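Local coordinates for protein type I modular polyketide synthase (Streptomyces albus subsp. albus, PDB 6IYR) that probably selects a malonyl-type extender unit from its coenzyme A thioester and transfers it to the acyl carrier protein during salinomycin polyketide assembly, at residues A[257-261]-A[299-303]; A[276-280]-A[292-296]. All blocks are in the same frame, centred on the assembly; numbering follows the deposited sequence.

Contact 1. Residues A[257-261]-A[299-303]; sequences GMVSV and LDELM
Val259 and Leu299 meet where strand 257-261 packs against helix 296-308 in the small subdomain of the acyltransferase, whose beta-alpha-beta-beta-alpha-beta order and 4-1-3-2 antiparallel sheet define a ferredoxin-like fold. The two segment axes run nearly in the same direction, 12° apart, and approach to 9.2 Å, a spacing suited to one layer of interlocking side chains. No hydrogen bond crosses; the side chains that meet are all apolar, and one of them also packs on the strand backbone.

Val259 is the central side chain, in touch with Leu299, Leu302 and Met303, its two methyls dividing the work. CG1 touches the branch point of Leu299, with Val259 CG1 3.4 Å from Leu299 CG. These side chains lie alongside each other, pointing in opposite senses, so that the valine methyl reaches the leucine stem, 3.9 Å from Leu299 CB. CG2 takes the other branch, meeting Leu302 CD2 at 3.7 Å, and here the two side chains pass at a slant. The same leucine methyl, Leu302 CD2, lies 4.3 Å from Val261 CG2. Met303 joins on the CG1 side, its chain bent at the last torsion, with SD 4.0 Å from Val259 CG1.

Strand alternation accounts for the selection: Val259 and Val261 face the helix, whereas Met258 and Ser260 point off the other side, where Ser260 OG bonds to the carbonyl oxygen of Arg314.

Leu299 departs from staggered geometry, its chi2 being almost eclipsed at 9°. The tight approach of its CG to Val259 CG1 belongs to this same, possibly imprecisely modelled, side chain, so strain there remains doubtful. Its second methyl lies over the bare backbone of Gly257, with Leu299 CD2 3.4 Å from Gly257 C.

Contact 2. Residues A[276-280]-A[292-296]; sequences GERLA and VSGDP
A two-stranded antiparallel hairpin, 279-286 with 289-294, carries this contact at its open end, where Leu279 pairs with Gly294 and Ala280 with Ser293. Three backbone hydrogen bonds establish the pairing. Ala280 and Ser293 bond reciprocally. The Ala280 N to Ser293 O bond is 2.8 Å long but bent (136° at the hydrogen). Its counterpart, Ser293 N to Ala280 O, is straighter, at 2.9 Å. Beyond them Asp295 N reaches Arg278 O at 3.1 Å, its donor tilted out of the carbonyl plane by 19°, which carries the pairing one residue past the strand, to Asp295 at the N-cap position of helix 296-308.

Between these bonds Leu279 and Gly294 form a non-hydrogen-bonded pair, with Leu279 CA and Gly294 CA 4.4 Å apart. Gly294, without a side chain and at backbone angles that favour glycine, lets Arg278 O close to 3.4 Å from Gly294 CA in a CA-H...O contact.

The side chains divide between the sheet faces. Leu279 CD2 crosses to Val292 CG1 at 4.0 Å, on the side covered by Ile272 of helix 265-273 and Leu302 of helix 296-308. On the other face Ala280 CB sits 3.9 Å from Ser293 OG, which bonds to the carbonyl oxygen of Ser322. Asp295 OD2 lies 3.8 Å from Arg278 CA, beside the backbone and not at the guanidinium, whose salt bridge goes to Glu301. The arrangement is that of the central beta-beta hairpin of a ferredoxin-like fold, leading straight into its second helix.

In the fold
From the N terminus, strand 257-261 opens the subdomain, and the chain then passes through helix 265-273 to segment 276-280. Contact 2 closes the shorter loop, the hairpin whose second strand ends in segment 292-296; helix 296-308 follows at once and returns to the first strand, so contact 1 closes a longer loop that encloses contact 2 whole. Their centres lie about 8 Å apart. They also touch directly: Val292 N and Gly294 O pair with the backbone of Val259 and Gly257, while Leu299 CD1 packs on Leu279 CD2. Contact 2 thus joins two strands within the sheet, and contact 1 fastens the second helix on its face.

Contact 1. Residues A[257-261]-A[299-303]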
loop_
_atom_site.group_PDB
_atom_site.type_symbol
_atom_site.label_atom_id
_atom_site.label_comp_id
_atom_site.label_asym_id
_atom_site.label_seq_id
_atom_site.Cartn_x
_atom_site.Cartn_y
_atom_site.Cartn_z
ATOM N N GLY A 257 -16.188 -15.149 -8.363
ATOM C CA GLY A 257 -15.756 -13.791 -8.618
ATOM C C GLY A 257 -16.092 -12.930 -7.431
ATOM O O GLY A 257 -16.543 -13.442 -6.375
ATOM N N MET A 258 -15.978 -11.629 -7.629
ATOM C CA MET A 258 -16.299 -10.670 -6.611
ATOM C C MET A 258 -16.868 -9.443 -7.233
ATOM O O MET A 258 -16.522 -9.106 -8.367
ATOM C CB MET A 258 -15.047 -10.292 -5.859
ATOM C CG MET A 258 -14.321 -11.481 -5.305
ATOM S SD MET A 258 -13.012 -10.894 -4.200
ATOM C CE MET A 258 -13.975 -10.472 -2.768
ATOM N N VAL A 259 -17.784 -8.803 -6.518
ATOM C CA VAL A 259 -18.295 -7.541 -6.951
ATOM C C VAL A 259 -18.257 -6.531 -5.807
ATOM O O VAL A 259 -18.538 -6.850 -4.634
ATOM C CB VAL A 259 -19.715 -7.625 -7.591
ATOM C CG1 VAL A 259 -19.899 -8.872 -8.442
ATOM C CG2 VAL A 259 -20.810 -7.494 -6.575
ATOM N N SER A 260 -17.885 -5.307 -6.157
ATOM C CA SER A 260 -17.916 -4.193 -5.213
ATOM C C SER A 260 -19.316 -3.630 -5.183
ATOM O O SER A 260 -19.985 -3.514 -6.229
ATOM C CB SER A 260 -16.956 -3.087 -5.628
ATOM O OG SER A 260 -17.274 -2.673 -6.938
ATOM N N VAL A 261 -19.770 -3.309 -3.984
ATOM C CA VAL A 261 -21.093 -2.748 -3.776
ATOM C C VAL A 261 -20.961 -1.541 -2.894
ATOM O O VAL A 261 -20.390 -1.618 -1.786
ATOM C CB VAL A 261 -22.018 -3.742 -3.071
ATOM C CG1 VAL A 261 -23.423 -3.192 -3.048
ATOM C CG2 VAL A 261 -21.991 -5.084 -3.788
ATOM N N LEU A 299 -23.613 -13.528 -8.637
ATOM C CA LEU A 299 -23.054 -12.205 -8.706
ATOM C C LEU A 299 -23.780 -11.376 -9.765
ATOM O O LEU A 299 -23.938 -10.165 -9.604
ATOM C CB LEU A 299 -21.577 -12.284 -9.083
ATOM C CG LEU A 299 -20.440 -12.248 -8.072
ATOM C CD1 LEU A 299 -20.838 -12.340 -6.630
ATOM C CD2 LEU A 299 -19.353 -13.245 -8.410
ATOM N N ASP A 300 -24.068 -11.968 -10.915
ATOM C CA ASP A 300 -24.860 -11.234 -11.931
ATOM C C ASP A 300 -26.203 -10.742 -11.351
ATOM O O ASP A 300 -26.662 -9.646 -11.664
ATOM C CB ASP A 300 -25.148 -12.122 -13.166
ATOM C CG ASP A 300 -23.902 -12.395 -14.019
ATOM O OD1 ASP A 300 -22.971 -11.580 -13.991
ATOM O OD2 ASP A 300 -23.822 -13.464 -14.641
ATOM N N GLU A 301 -26.911 -11.612 -10.640
ATOM C CA GLU A 301 -28.222 -11.219 -10.126
ATOM C C GLU A 301 -28.127 -10.270 -8.943
ATOM O O GLU A 301 -28.919 -9.342 -8.833
ATOM C CB GLU A 301 -29.099 -12.421 -9.796
ATOM C CG GLU A 301 -28.312 -13.650 -9.477
ATOM C CD GLU A 301 -29.095 -14.938 -9.608
ATOM O OE1 GLU A 301 -29.178 -15.622 -8.574
ATOM O OE2 GLU A 301 -29.447 -15.354 -10.738
ATOM N N LEU A 302 -27.017 -10.340 -8.213
ATOM C CA LEU A 302 -26.745 -9.307 -7.190
ATOM C C LEU A 302 -26.577 -7.914 -7.797
ATOM O O LEU A 302 -27.207 -6.933 -7.355
ATOM C CB LEU A 302 -25.476 -9.674 -6.380
ATOM C CG LEU A 302 -25.057 -8.545 -5.415
ATOM C CD1 LEU A 302 -26.122 -8.413 -4.355
ATOM C CD2 LEU A 302 -23.716 -8.872 -4.786
ATOM N N MET A 303 -25.787 -7.829 -8.863
ATOM C CA MET A 303 -25.593 -6.541 -9.525
ATOM C C MET A 303 -26.897 -5.950 -10.091
ATOM O O MET A 303 -27.192 -4.776 -9.922
ATOM C CB MET A 303 -24.551 -6.672 -10.633
ATOM C CG MET A 303 -23.131 -6.813 -10.122
ATOM S SD MET A 303 -21.930 -7.109 -11.429
ATOM C CE MET A 303 -22.210 -5.674 -12.467
#

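Contact 2. Residues A[276-280]-A[292-296]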
loop_
_atom_site.group_PDB
_atom_site.type_symbol
_atom_site.label_atom_id
_atom_site.label_comp_id
_atom_site.label_asym_id
_atom_site.label_seq_id
_atom_site.Cartn_x
_atom_site.Cartn_y
_atom_site.Cartn_z
ATOM N N GLY A 276 -27.873 -16.974 0.257
ATOM C CA GLY A 276 -27.290 -18.029 1.089
ATOM C C GLY A 276 -25.828 -18.246 0.785
ATOM O O GLY A 276 -25.110 -17.311 0.398
ATOM N N GLU A 277 -25.413 -19.506 0.784
ATOM C CA GLU A 277 -24.016 -19.844 0.481
ATOM C C GLU A 277 -23.520 -19.536 -0.939
ATOM O O GLU A 277 -22.364 -19.796 -1.257
ATOM C CB GLU A 277 -23.693 -21.304 0.753
ATOM C CG GLU A 277 -24.760 -22.092 1.462
ATOM C CD GLU A 277 -24.823 -21.743 2.908
ATOM O OE1 GLU A 277 -25.640 -22.360 3.618
ATOM O OE2 GLU A 277 -24.077 -20.819 3.310
ATOM N N ARG A 278 -24.389 -19.040 -1.794
ATOM C CA ARG A 278 -23.990 -18.674 -3.137
ATOM C C ARG A 278 -23.251 -17.325 -3.176
ATOM O O ARG A 278 -22.659 -16.990 -4.178
ATOM C CB ARG A 278 -25.189 -18.655 -4.080
ATOM C CG ARG A 278 -25.945 -19.962 -4.176
ATOM C CD ARG A 278 -27.072 -19.857 -5.183
ATOM N NE ARG A 278 -26.546 -19.700 -6.516
ATOM C CZ ARG A 278 -27.048 -18.900 -7.437
ATOM N NH1 ARG A 278 -26.470 -18.832 -8.616
ATOM N NH2 ARG A 278 -28.114 -18.172 -7.179
ATOM N N LEU A 279 -23.334 -16.565 -2.087
ATOM C CA LEU A 279 -22.716 -15.248 -1.938
ATOM C C LEU A 279 -22.142 -15.147 -0.534
ATOM O O LEU A 279 -22.505 -15.927 0.334
ATOM C CB LEU A 279 -23.715 -14.105 -2.113
ATOM C CG LEU A 279 -24.304 -13.911 -3.501
ATOM C CD1 LEU A 279 -25.267 -12.746 -3.498
ATOM C CD2 LEU A 279 -23.220 -13.718 -4.567
ATOM N N ALA A 280 -21.165 -14.274 -0.349
ATOM C CA ALA A 280 -20.601 -14.052 0.969
ATOM C C ALA A 280 -20.128 -12.613 1.042
ATOM O O ALA A 280 -19.744 -11.998 0.029
ATOM C CB ALA A 280 -19.462 -15.023 1.234
ATOM N N VAL A 292 -18.531 -8.319 -2.281
ATOM C CA VAL A 292 -19.217 -9.581 -2.156
ATOM C C VAL A 292 -18.647 -10.617 -3.086
ATOM O O VAL A 292 -18.363 -10.339 -4.251
ATOM C CB VAL A 292 -20.712 -9.380 -2.477
ATOM C CG1 VAL A 292 -21.468 -10.688 -2.562
ATOM C CG2 VAL A 292 -21.313 -8.464 -1.452
ATOM N N SER A 293 -18.426 -11.818 -2.575
ATOM C CA SER A 293 -17.851 -12.868 -3.400
ATOM C C SER A 293 -18.859 -13.986 -3.579
ATOM O O SER A 293 -19.705 -14.154 -2.727
ATOM C CB SER A 293 -16.583 -13.438 -2.758
ATOM O OG SER A 293 -16.843 -14.194 -1.591
ATOM N N GLY A 294 -18.687 -14.814 -4.616
ATOM C CA GLY A 294 -19.499 -16.004 -4.777
ATOM C C GLY A 294 -19.567 -16.468 -6.230
ATOM O O GLY A 294 -18.678 -16.201 -7.034
ATOM N N ASP A 295 -20.609 -17.225 -6.526
ATOM C CA ASP A 295 -20.746 -17.892 -7.780
ATOM C C ASP A 295 -21.159 -16.929 -8.875
ATOM O O ASP A 295 -21.807 -15.904 -8.635
ATOM C CB ASP A 295 -21.724 -19.063 -7.664
ATOM C CG ASP A 295 -21.179 -20.195 -6.781
ATOM O OD1 ASP A 295 -20.384 -21.028 -7.279
ATOM O OD2 ASP A 295 -21.514 -20.214 -5.571
ATOM N N PRO A 296 -20.611 -17.154 -10.062
ATOM C CA PRO A 296 -20.759 -16.156 -11.120
ATOM C C PRO A 296 -22.232 -15.745 -11.349
ATOM O O PRO A 296 -22.521 -14.574 -11.531
ATOM C CB PRO A 296 -20.190 -16.870 -12.351
ATOM C CG PRO A 296 -19.317 -17.970 -11.808
ATOM C CD PRO A 296 -19.940 -18.385 -10.512
#